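Local coordinates for protein acetylene hydratase (Pelobacter acetylenicus, PDB 2E7Z) that catalyses the hydration of acetylene to acetaldehyde, using a tungsten-bis(molybdopterin guanine dinucleotide) cofactor and a [4Fe-4S] cluster, at residues C13-A17 with K28-H34; K1-Q7 with N476-V481; L331-S335 with V465-E470. All blocks are in the same frame, centred on the assembly; numbering follows the deposited sequence.

Interaction 1: residues C13-A17 with K28-H34; sequences CVVEA and KSISEPH. With SF4 (iron/sulfur cluster), chain D.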
loop_
_atom_site.group_PDB
_atom_site.type_symbol
_atom_site.label_atom_id
_atom_site.label_comp_id
_atom_site.label_asym_id
_atom_site.label_seq_id
_atom_site.Cartn_x
_atom_site.Cartn_y
_atom_site.Cartn_z
ATOM N N CYS A 13 6.632 -14.022 -0.950
ATOM C CA CYS A 13 7.545 -15.127 -1.245
ATOM C C CYS A 13 6.821 -16.450 -1.029
ATOM O O CYS A 13 6.078 -16.605 -0.060
ATOM C CB CYS A 13 8.703 -15.136 -0.252
ATOM S SG CYS A 13 9.606 -13.565 -0.121
ATOM N N VAL A 14 7.066 -17.412 -1.914
ATOM C CA VAL A 14 6.576 -18.766 -1.685
ATOM C C VAL A 14 7.622 -19.542 -0.895
ATOM O O VAL A 14 8.785 -19.632 -1.312
ATOM C CB VAL A 14 6.207 -19.468 -2.999
ATOM C CG1 VAL A 14 5.643 -20.891 -2.728
ATOM C CG2 VAL A 14 5.184 -18.617 -3.763
ATOM N N VAL A 15 7.199 -20.066 0.254
ATOM C CA VAL A 15 8.073 -20.767 1.181
ATOM C C VAL A 15 7.606 -22.212 1.312
ATOM O O VAL A 15 6.587 -22.610 0.733
ATOM C CB VAL A 15 8.111 -20.055 2.587
ATOM C CG1 VAL A 15 8.619 -18.613 2.476
ATOM C CG2 VAL A 15 6.740 -20.054 3.249
ATOM N N GLU A 16 8.363 -23.004 2.058
ATOM C CA GLU A 16 7.939 -24.352 2.369
ATOM C C GLU A 16 7.619 -24.414 3.857
ATOM O O GLU A 16 8.237 -23.715 4.658
ATOM C CB GLU A 16 8.993 -25.378 1.946
ATOM C CG GLU A 16 8.905 -25.703 0.445
ATOM C CD GLU A 16 9.867 -26.791 -0.004
ATOM O OE1 GLU A 16 10.907 -26.958 0.662
ATOM O OE2 GLU A 16 9.583 -27.468 -1.031
ATOM N N ALA A 17 6.608 -25.201 4.211
ATOM C CA ALA A 17 6.233 -25.374 5.610
ATOM C C ALA A 17 5.991 -26.827 5.899
ATOM O O ALA A 17 5.530 -27.580 5.036
ATOM C CB ALA A 17 4.977 -24.578 5.941
ATOM N N LYS A 28 10.592 -22.614 5.930
ATOM C CA LYS A 28 11.918 -22.443 5.333
ATOM C C LYS A 28 11.828 -22.005 3.876
ATOM O O LYS A 28 10.761 -22.081 3.263
ATOM C CB LYS A 28 12.743 -23.724 5.465
ATOM C CG LYS A 28 12.204 -24.914 4.710
ATOM C CD LYS A 28 13.096 -26.142 4.922
ATOM C CE LYS A 28 13.315 -26.436 6.406
ATOM N NZ LYS A 28 14.010 -27.745 6.627
ATOM N N SER A 29 12.931 -21.506 3.323
ATOM C CA SER A 29 12.950 -21.127 1.929
ATOM C C SER A 29 12.651 -22.360 1.090
ATOM O O SER A 29 13.038 -23.484 1.444
ATOM C CB SER A 29 14.270 -20.460 1.515
ATOM O OG SER A 29 15.363 -21.334 1.695
ATOM N N ILE A 30 11.890 -22.156 0.029
ATOM C CA ILE A 30 11.469 -23.270 -0.802
ATOM C C ILE A 30 12.699 -23.999 -1.359
ATOM O O ILE A 30 13.607 -23.386 -1.923
ATOM C CB ILE A 30 10.474 -22.802 -1.886
ATOM C CG1 ILE A 30 9.832 -24.016 -2.573
ATOM C CG2 ILE A 30 11.130 -21.841 -2.871
ATOM C CD1 ILE A 30 8.470 -23.716 -3.125
ATOM N N SER A 31 12.712 -25.316 -1.174
ATOM C CA SER A 31 13.865 -26.145 -1.561
ATOM C C SER A 31 13.855 -26.548 -3.039
ATOM O O SER A 31 14.860 -27.047 -3.560
ATOM C CB SER A 31 13.952 -27.394 -0.670
ATOM O OG SER A 31 12.776 -28.182 -0.798
ATOM N N GLU A 32 12.719 -26.361 -3.700
ATOM C CA GLU A 32 12.572 -26.641 -5.119
ATOM C C GLU A 32 12.717 -25.365 -5.931
ATOM O O GLU A 32 12.473 -24.277 -5.407
ATOM C CB GLU A 32 11.193 -27.250 -5.400
ATOM C CG GLU A 32 10.962 -28.572 -4.692
ATOM C CD GLU A 32 11.749 -29.705 -5.311
ATOM O OE1 GLU A 32 12.149 -29.594 -6.495
ATOM O OE2 GLU A 32 11.968 -30.712 -4.607
ATOM N N PRO A 33 13.101 -25.484 -7.214
ATOM C CA PRO A 33 13.181 -24.304 -8.076
ATOM C C PRO A 33 11.790 -23.722 -8.363
ATOM O O PRO A 33 11.018 -24.288 -9.137
ATOM C CB PRO A 33 13.854 -24.836 -9.343
ATOM C CG PRO A 33 13.553 -26.331 -9.325
ATOM C CD PRO A 33 13.522 -26.726 -7.904
ATOM N N HIS A 34 11.482 -22.601 -7.723
ATOM C CA HIS A 34 10.166 -21.983 -7.862
ATOM C C HIS A 34 10.138 -21.017 -9.058
ATOM O O HIS A 34 11.143 -20.322 -9.322
ATOM C CB HIS A 34 9.767 -21.263 -6.576
ATOM C CG HIS A 34 8.327 -20.841 -6.547
ATOM N ND1 HIS A 34 7.905 -19.624 -7.028
ATOM C CD2 HIS A 34 7.212 -21.484 -6.122
ATOM C CE1 HIS A 34 6.593 -19.526 -6.896
ATOM N NE2 HIS A 34 6.147 -20.645 -6.352
HETATM FE FE1 SF4 D . 9.729 -12.284 4.498
HETATM FE FE2 SF4 D . 7.373 -13.484 4.008
HETATM FE FE3 SF4 D . 9.001 -12.798 1.956
HETATM FE FE4 SF4 D . 7.696 -10.903 3.332
HETATM S S1 SF4 D . 6.711 -12.480 2.054
HETATM S S2 SF4 D . 9.929 -10.846 2.686
HETATM S S3 SF4 D . 7.680 -11.787 5.470
HETATM S S4 SF4 D . 9.480 -14.346 3.603
HETATM O O HOH W 1 11.185 -19.325 -0.270
HETATM O O HOH W 2 10.136 -30.272 -1.682
#

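Interaction 2: residues K1-Q7 with N476-V481; sequences KKHVVCQ and NTSQQV. With SF4 (iron/sulfur cluster), chain D.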
loop_
_atom_site.group_PDB
_atom_site.type_symbol
_atom_site.label_atom_id
_atom_site.label_comp_id
_atom_site.label_asym_id
_atom_site.label_seq_id
_atom_site.Cartn_x
_atom_site.Cartn_y
_atom_site.Cartn_z
ATOM N N LYS A 1 5.447 -31.941 3.574
ATOM C CA LYS A 1 5.893 -30.561 3.169
ATOM C C LYS A 1 4.886 -29.866 2.248
ATOM O O LYS A 1 4.397 -30.448 1.272
ATOM C CB LYS A 1 7.259 -30.588 2.481
ATOM C CG LYS A 1 8.432 -30.926 3.401
ATOM C CD LYS A 1 9.679 -30.091 3.080
ATOM C CE LYS A 1 10.205 -30.342 1.663
ATOM N NZ LYS A 1 11.637 -29.940 1.511
ATOM N N LYS A 2 4.586 -28.613 2.563
ATOM C CA LYS A 2 3.645 -27.825 1.775
ATOM C C LYS A 2 4.373 -26.638 1.148
ATOM O O LYS A 2 5.343 -26.140 1.743
ATOM C CB LYS A 2 2.534 -27.307 2.696
ATOM C CG LYS A 2 1.689 -28.412 3.367
ATOM C CD LYS A 2 0.695 -29.051 2.391
ATOM C CE LYS A 2 0.180 -30.427 2.835
ATOM N NZ LYS A 2 -0.141 -30.486 4.272
ATOM N N HIS A 3 3.923 -26.188 -0.028
ATOM C CA HIS A 3 4.334 -24.863 -0.537
ATOM C C HIS A 3 3.261 -23.859 -0.112
ATOM O O HIS A 3 2.052 -24.124 -0.229
ATOM C CB HIS A 3 4.617 -24.842 -2.054
ATOM C CG HIS A 3 3.436 -25.139 -2.928
ATOM N ND1 HIS A 3 2.610 -24.162 -3.445
ATOM C CD2 HIS A 3 2.980 -26.316 -3.423
ATOM C CE1 HIS A 3 1.680 -24.723 -4.199
ATOM N NE2 HIS A 3 1.877 -26.028 -4.196
ATOM N N VAL A 4 3.709 -22.723 0.430
ATOM C CA VAL A 4 2.793 -21.753 1.037
ATOM C C VAL A 4 3.228 -20.364 0.598
ATOM O O VAL A 4 4.434 -20.068 0.607
ATOM C CB VAL A 4 2.796 -21.875 2.599
ATOM C CG1 VAL A 4 1.650 -21.087 3.202
ATOM C CG2 VAL A 4 2.712 -23.344 3.021
ATOM N N VAL A 5 2.263 -19.525 0.212
ATOM C CA VAL A 5 2.574 -18.118 -0.007
ATOM C C VAL A 5 2.703 -17.420 1.369
ATOM O O VAL A 5 1.735 -17.372 2.146
ATOM C CB VAL A 5 1.497 -17.439 -0.877
ATOM C CG1 VAL A 5 1.761 -15.939 -0.930
ATOM C CG2 VAL A 5 1.463 -18.072 -2.282
ATOM N N CYS A 6 3.890 -16.913 1.695
ATOM C CA CYS A 6 4.038 -16.243 2.957
ATOM C C CYS A 6 3.268 -14.928 2.890
ATOM O O CYS A 6 3.452 -14.151 1.946
ATOM C CB CYS A 6 5.512 -15.988 3.197
ATOM S SG CYS A 6 5.811 -15.033 4.695
ATOM N N GLN A 7 2.404 -14.699 3.880
ATOM C CA GLN A 7 1.659 -13.440 3.961
ATOM C C GLN A 7 2.057 -12.676 5.217
ATOM O O GLN A 7 1.276 -11.878 5.750
ATOM C CB GLN A 7 0.157 -13.717 3.896
ATOM C CG GLN A 7 -0.236 -14.304 2.523
ATOM C CD GLN A 7 -1.321 -15.371 2.588
ATOM O OE1 GLN A 7 -2.486 -15.082 2.915
ATOM N NE2 GLN A 7 -0.968 -16.598 2.211
ATOM N N ASN A 476 0.531 -17.328 -7.701
ATOM C CA ASN A 476 1.109 -18.472 -6.980
ATOM C C ASN A 476 0.070 -19.143 -6.096
ATOM O O ASN A 476 -0.662 -18.475 -5.375
ATOM C CB ASN A 476 2.292 -18.027 -6.109
ATOM C CG ASN A 476 3.487 -17.570 -6.935
ATOM O OD1 ASN A 476 4.129 -16.563 -6.629
ATOM N ND2 ASN A 476 3.759 -18.283 -8.004
ATOM N N THR A 477 0.016 -20.465 -6.143
ATOM C CA THR A 477 -0.841 -21.197 -5.215
ATOM C C THR A 477 -0.222 -21.285 -3.816
ATOM O O THR A 477 0.998 -21.346 -3.671
ATOM C CB THR A 477 -1.123 -22.611 -5.756
ATOM O OG1 THR A 477 0.137 -23.268 -5.990
ATOM C CG2 THR A 477 -1.905 -22.538 -7.060
ATOM N N SER A 478 -1.094 -21.288 -2.812
ATOM C CA SER A 478 -0.709 -21.464 -1.430
ATOM C C SER A 478 -1.491 -22.609 -0.818
ATOM O O SER A 478 -2.716 -22.577 -0.788
ATOM C CB SER A 478 -0.990 -20.189 -0.650
ATOM O OG SER A 478 -0.372 -20.286 0.613
ATOM N N GLN A 479 -0.789 -23.618 -0.317
ATOM C CA GLN A 479 -1.456 -24.724 0.355
ATOM C C GLN A 479 -1.746 -24.398 1.794
ATOM O O GLN A 479 -0.959 -23.679 2.448
ATOM C CB GLN A 479 -0.586 -25.972 0.252
ATOM C CG GLN A 479 -0.318 -26.417 -1.183
ATOM C CD GLN A 479 0.399 -27.738 -1.201
ATOM O OE1 GLN A 479 1.563 -27.831 -0.822
ATOM N NE2 GLN A 479 -0.320 -28.781 -1.568
ATOM N N GLN A 480 -2.853 -24.956 2.291
ATOM C CA GLN A 480 -3.188 -24.889 3.705
ATOM C C GLN A 480 -2.302 -25.835 4.526
ATOM O O GLN A 480 -2.259 -27.035 4.234
ATOM C CB GLN A 480 -4.630 -25.285 3.891
ATOM C CG GLN A 480 -5.139 -25.101 5.291
ATOM C CD GLN A 480 -6.621 -25.340 5.426
ATOM O OE1 GLN A 480 -7.314 -25.631 4.442
ATOM N NE2 GLN A 480 -7.126 -25.186 6.633
ATOM N N VAL A 481 -1.641 -25.326 5.563
ATOM C CA VAL A 481 -0.784 -26.186 6.379
ATOM C C VAL A 481 -1.566 -26.885 7.494
ATOM O O VAL A 481 -1.456 -28.111 7.689
ATOM C CB VAL A 481 0.448 -25.423 6.918
ATOM C CG1 VAL A 481 1.371 -26.388 7.650
ATOM C CG2 VAL A 481 1.199 -24.762 5.771
HETATM FE FE1 SF4 D . 9.729 -12.284 4.498
HETATM FE FE2 SF4 D . 7.373 -13.484 4.008
HETATM FE FE3 SF4 D . 9.001 -12.798 1.956
HETATM FE FE4 SF4 D . 7.696 -10.903 3.332
HETATM S S1 SF4 D . 6.711 -12.480 2.054
HETATM S S2 SF4 D . 9.929 -10.846 2.686
HETATM S S3 SF4 D . 7.680 -11.787 5.470
HETATM S S4 SF4 D . 9.480 -14.346 3.603
HETATM O O HOH W 3 -1.882 -19.427 2.680
#

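Interaction 3: residues L331-S335 with V465-E470; sequences LVPIS and VQPNWE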
loop_
_atom_site.group_PDB
_atom_site.type_symbol
_atom_site.label_atom_id
_atom_site.label_comp_id
_atom_site.label_asym_id
_atom_site.label_seq_id
_atom_site.Cartn_x
_atom_site.Cartn_y
_atom_site.Cartn_z
ATOM N N LEU A 331 -8.963 -16.908 -14.967
ATOM C CA LEU A 331 -9.805 -16.865 -13.757
ATOM C C LEU A 331 -11.014 -15.944 -13.924
ATOM O O LEU A 331 -10.997 -15.036 -14.774
ATOM C CB LEU A 331 -8.956 -16.378 -12.562
ATOM C CG LEU A 331 -7.610 -17.048 -12.329
ATOM C CD1 LEU A 331 -6.875 -16.364 -11.159
ATOM C CD2 LEU A 331 -7.829 -18.550 -12.066
ATOM N N VAL A 332 -12.053 -16.158 -13.121
ATOM C CA VAL A 332 -13.153 -15.194 -13.074
ATOM C C VAL A 332 -12.631 -13.918 -12.433
ATOM O O VAL A 332 -12.122 -13.955 -11.328
ATOM C CB VAL A 332 -14.350 -15.724 -12.271
ATOM C CG1 VAL A 332 -15.448 -14.677 -12.207
ATOM C CG2 VAL A 332 -14.869 -17.018 -12.905
ATOM N N PRO A 333 -12.699 -12.776 -13.135
ATOM C CA PRO A 333 -12.124 -11.543 -12.539
ATOM C C PRO A 333 -12.730 -11.178 -11.179
ATOM O O PRO A 333 -13.957 -11.206 -10.986
ATOM C CB PRO A 333 -12.400 -10.456 -13.605
ATOM C CG PRO A 333 -12.469 -11.248 -14.866
ATOM C CD PRO A 333 -13.214 -12.527 -14.486
ATOM N N ILE A 334 -11.856 -10.795 -10.259
ATOM C CA ILE A 334 -12.315 -10.252 -8.978
ATOM C C ILE A 334 -13.243 -9.055 -9.253
ATOM O O ILE A 334 -14.259 -8.872 -8.580
ATOM C CB ILE A 334 -11.112 -9.836 -8.148
ATOM C CG1 ILE A 334 -10.387 -11.094 -7.620
ATOM C CG2 ILE A 334 -11.498 -8.894 -7.007
ATOM C CD1 ILE A 334 -9.036 -10.816 -6.942
ATOM N N SER A 335 -12.894 -8.244 -10.261
ATOM C CA SER A 335 -13.694 -7.084 -10.587
ATOM C C SER A 335 -15.129 -7.448 -10.896
ATOM O O SER A 335 -16.027 -6.689 -10.545
ATOM C CB SER A 335 -13.136 -6.370 -11.832
ATOM O OG SER A 335 -11.806 -5.916 -11.589
ATOM N N VAL A 465 -5.727 -18.923 -3.732
ATOM C CA VAL A 465 -5.462 -18.744 -5.150
ATOM C C VAL A 465 -5.154 -17.271 -5.374
ATOM O O VAL A 465 -5.915 -16.401 -4.959
ATOM C CB VAL A 465 -6.693 -19.161 -6.004
ATOM C CG1 VAL A 465 -6.581 -18.668 -7.465
ATOM C CG2 VAL A 465 -6.868 -20.674 -5.967
ATOM N N GLN A 466 -4.038 -17.011 -6.050
ATOM C CA GLN A 466 -3.660 -15.641 -6.420
ATOM C C GLN A 466 -3.968 -15.407 -7.896
ATOM O O GLN A 466 -4.218 -16.361 -8.631
ATOM C CB GLN A 466 -2.164 -15.450 -6.183
ATOM C CG GLN A 466 -1.837 -15.498 -4.699
ATOM C CD GLN A 466 -0.446 -14.996 -4.376
ATOM O OE1 GLN A 466 0.501 -15.328 -5.074
ATOM N NE2 GLN A 466 -0.320 -14.199 -3.301
ATOM N N PRO A 467 -3.903 -14.145 -8.364
ATOM C CA PRO A 467 -3.529 -12.942 -7.606
ATOM C C PRO A 467 -4.695 -12.269 -6.884
ATOM O O PRO A 467 -5.824 -12.287 -7.385
ATOM C CB PRO A 467 -2.994 -12.012 -8.700
ATOM C CG PRO A 467 -3.841 -12.366 -9.929
ATOM C CD PRO A 467 -4.074 -13.877 -9.808
ATOM N N ASN A 468 -4.413 -11.690 -5.714
ATOM C CA ASN A 468 -5.424 -10.946 -4.974
ATOM C C ASN A 468 -5.306 -9.437 -5.003
ATOM O O ASN A 468 -6.081 -8.720 -4.362
ATOM C CB ASN A 468 -5.499 -11.518 -3.587
ATOM C CG ASN A 468 -6.031 -12.941 -3.633
ATOM O OD1 ASN A 468 -5.313 -13.913 -3.362
ATOM N ND2 ASN A 468 -7.274 -13.071 -4.085
ATOM N N TRP A 469 -4.353 -8.981 -5.818
ATOM C CA TRP A 469 -4.381 -7.630 -6.355
ATOM C C TRP A 469 -4.594 -7.822 -7.844
ATOM O O TRP A 469 -3.711 -8.332 -8.550
ATOM C CB TRP A 469 -3.059 -6.907 -6.095
ATOM C CG TRP A 469 -2.896 -6.344 -4.692
ATOM C CD1 TRP A 469 -3.881 -6.020 -3.807
ATOM C CD2 TRP A 469 -1.658 -5.998 -4.063
ATOM N NE1 TRP A 469 -3.330 -5.492 -2.662
ATOM C CE2 TRP A 469 -1.965 -5.479 -2.791
ATOM C CE3 TRP A 469 -0.312 -6.104 -4.445
ATOM C CZ2 TRP A 469 -0.982 -5.061 -1.903
ATOM C CZ3 TRP A 469 0.657 -5.691 -3.555
ATOM C CH2 TRP A 469 0.324 -5.172 -2.309
ATOM N N GLU A 470 -5.781 -7.451 -8.305
ATOM C CA GLU A 470 -6.141 -7.709 -9.694
ATOM C C GLU A 470 -5.348 -6.816 -10.612
ATOM O O GLU A 470 -5.389 -5.580 -10.502
ATOM C CB GLU A 470 -7.643 -7.547 -9.871
ATOM C CG GLU A 470 -8.115 -7.821 -11.303
ATOM C CD GLU A 470 -9.365 -8.695 -11.386
ATOM O OE1 GLU A 470 -9.252 -9.920 -11.173
ATOM O OE2 GLU A 470 -10.463 -8.176 -11.698
#

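Interaction 1: residues C13-A17 with K28-H34
Residues 13-17 and 28-34 run antiparallel where strands 14-19 and 25-29 of a beta hairpin come together, within the small three-stranded N-terminal sheet beside the [4Fe-4S] cluster of this DMSO reductase family enzyme. Glu16 and Lys28 form a hydrogen-bonded pair: Glu16 N donates to Lys28 O at 2.8 Å, Lys28 N donates to Glu16 O at 2.9 Å, and both bonds are nearly straight. Beyond this pair direct pairing gives way, although the CA atoms of Val15 and Ile30 lie 4.7 Å apart, and a water links the two backbones, donating to Val14 O at 2.6 Å and accepting from Ile30 N at 2.9 Å. On the cluster side, Cys13, just ahead of the strand, binds iron through SG, 2.3 Å from FE3 of SF4.

The side chain of Glu16 is central to the contact. Its CG packs 3.6 Å from Ile30 CG1, while its carboxylate holds the turn leaving strand 25-29: OE1 accepts from Ser31 N at 3.1 Å and from Ser31 OG at 2.7 Å. The same oxygen forms a salt bridge with Lys1 NZ, so the chain terminus is drawn to the hairpin. Val14 serves the apolar part of the interface. Its CG1 lies 4.0 Å from Ile30 CD1, and its CB lies over one face of the His34 imidazole in a CH-pi contact. His34 ND1 is hydrogen-bonded to the backbone N atoms of Thr36 and Thr37, and the ring lies against the strand, with Val14 CB 3.9 Å from the ring centroid and 24° off its normal.

Interaction 2: residues K1-Q7 with N476-V481
Side chains stand in for a regular strand pairing here: although the backbones come within 4.3 Å at the CA atoms of Val4 and Ser478, just one hydrogen bond joins main chain to main chain, from Gln479 N to His3 O at 2.9 Å. Gln479 returns the bond through its side chain, its OE1 accepting from His3 N at 3.0 Å, and Ser478 OG accepts from Val5 N at 2.8 Å. The aliphatic part of Gln479 also lies over the His3 imidazole, CG being 3.9 Å from the ring centroid in a CH-pi contact. His3 NE2 and Gln479 NE2 both turn to Gln532.

In this way residues 476-481, following strand 474-476, flank strand 2-5, an outer strand of the three-stranded N-terminal sheet of the cluster-binding region. Val4 CG2 meets Val481 CG2 at 3.4 Å, and Val5 CG2 packs 3.6 Å from Ser478 CB. Past the strand, Cys6 SG binds FE2 of SF4 at 2.3 Å. Gln7 folds back, donating from NE2 to Val5 O at 2.8 Å, while its OE1 is hydrogen-bonded to the cofactor-binding Arg462. A water accepts from Gln7 NE2 at 3.0 Å and from Ser478 OG at 2.7 Å.

Interaction 3: residues L331-S335 with V465-E470
Residues 465-470 form an irregular loop between strands 452-455 and 474-476, and at its far end a glutamate accepts hydrogen bonds from the first backbone amides of helix 334-337. The loop begins with Val465, whose CG1 lies 4.4 Å from Leu331 CD1 and whose side chain also touches helices 513-520 and 528-531. At Gln466 the main chain makes the contact, O approaching Leu331 CD1 to 3.7 Å, while its CA-to-CB bond points away from residues 331-335 and its NE2 is hydrogen-bonded to Gln113 OE1. A cis peptide bond leads into Pro467, which sets its CD 4.0 Å from Leu331 CD1 and its O 3.6 Å from Ile334 CD1. Asn468 packs beside the same Ile334 methyl. The CA-to-CB bond of Trp469 points away from residues 331-335, and its side chain touches the active-site residue Asp10.

Glu470 then reaches back with its carboxylate to the first turn of the helix. Pro333 occupies the N-cap position, and a proline has no side-chain acceptor for the amides that follow; Glu470 supplies one from the distant loop. Its OE1 accepts from Ile334 N at 2.9 Å, while Glu470 OE2 receives both Ser335 N at 2.8 Å and Ser335 OG at 2.6 Å.

In the fold
From the N terminus, the chain passes through strand 2-5 and its first cluster cysteine into strand 14-19. Interaction 1 closes the short hairpin loop to strand 25-29, while interaction 2 closes a far longer one, bringing residues 476-481 back to the first strand. Interactions 1 and 3 both lie within that long loop, one after the other without crossing. Interactions 1 and 2 share the N-terminal sheet, joined by a probable hydrogen bond from Val15 N to Val4 O, and both include cluster ligands. Interaction 3 ties helix 334-337 to the loop before strand 474-476; Gln466 packs against Val5 and Asn476, linking it to interaction 2.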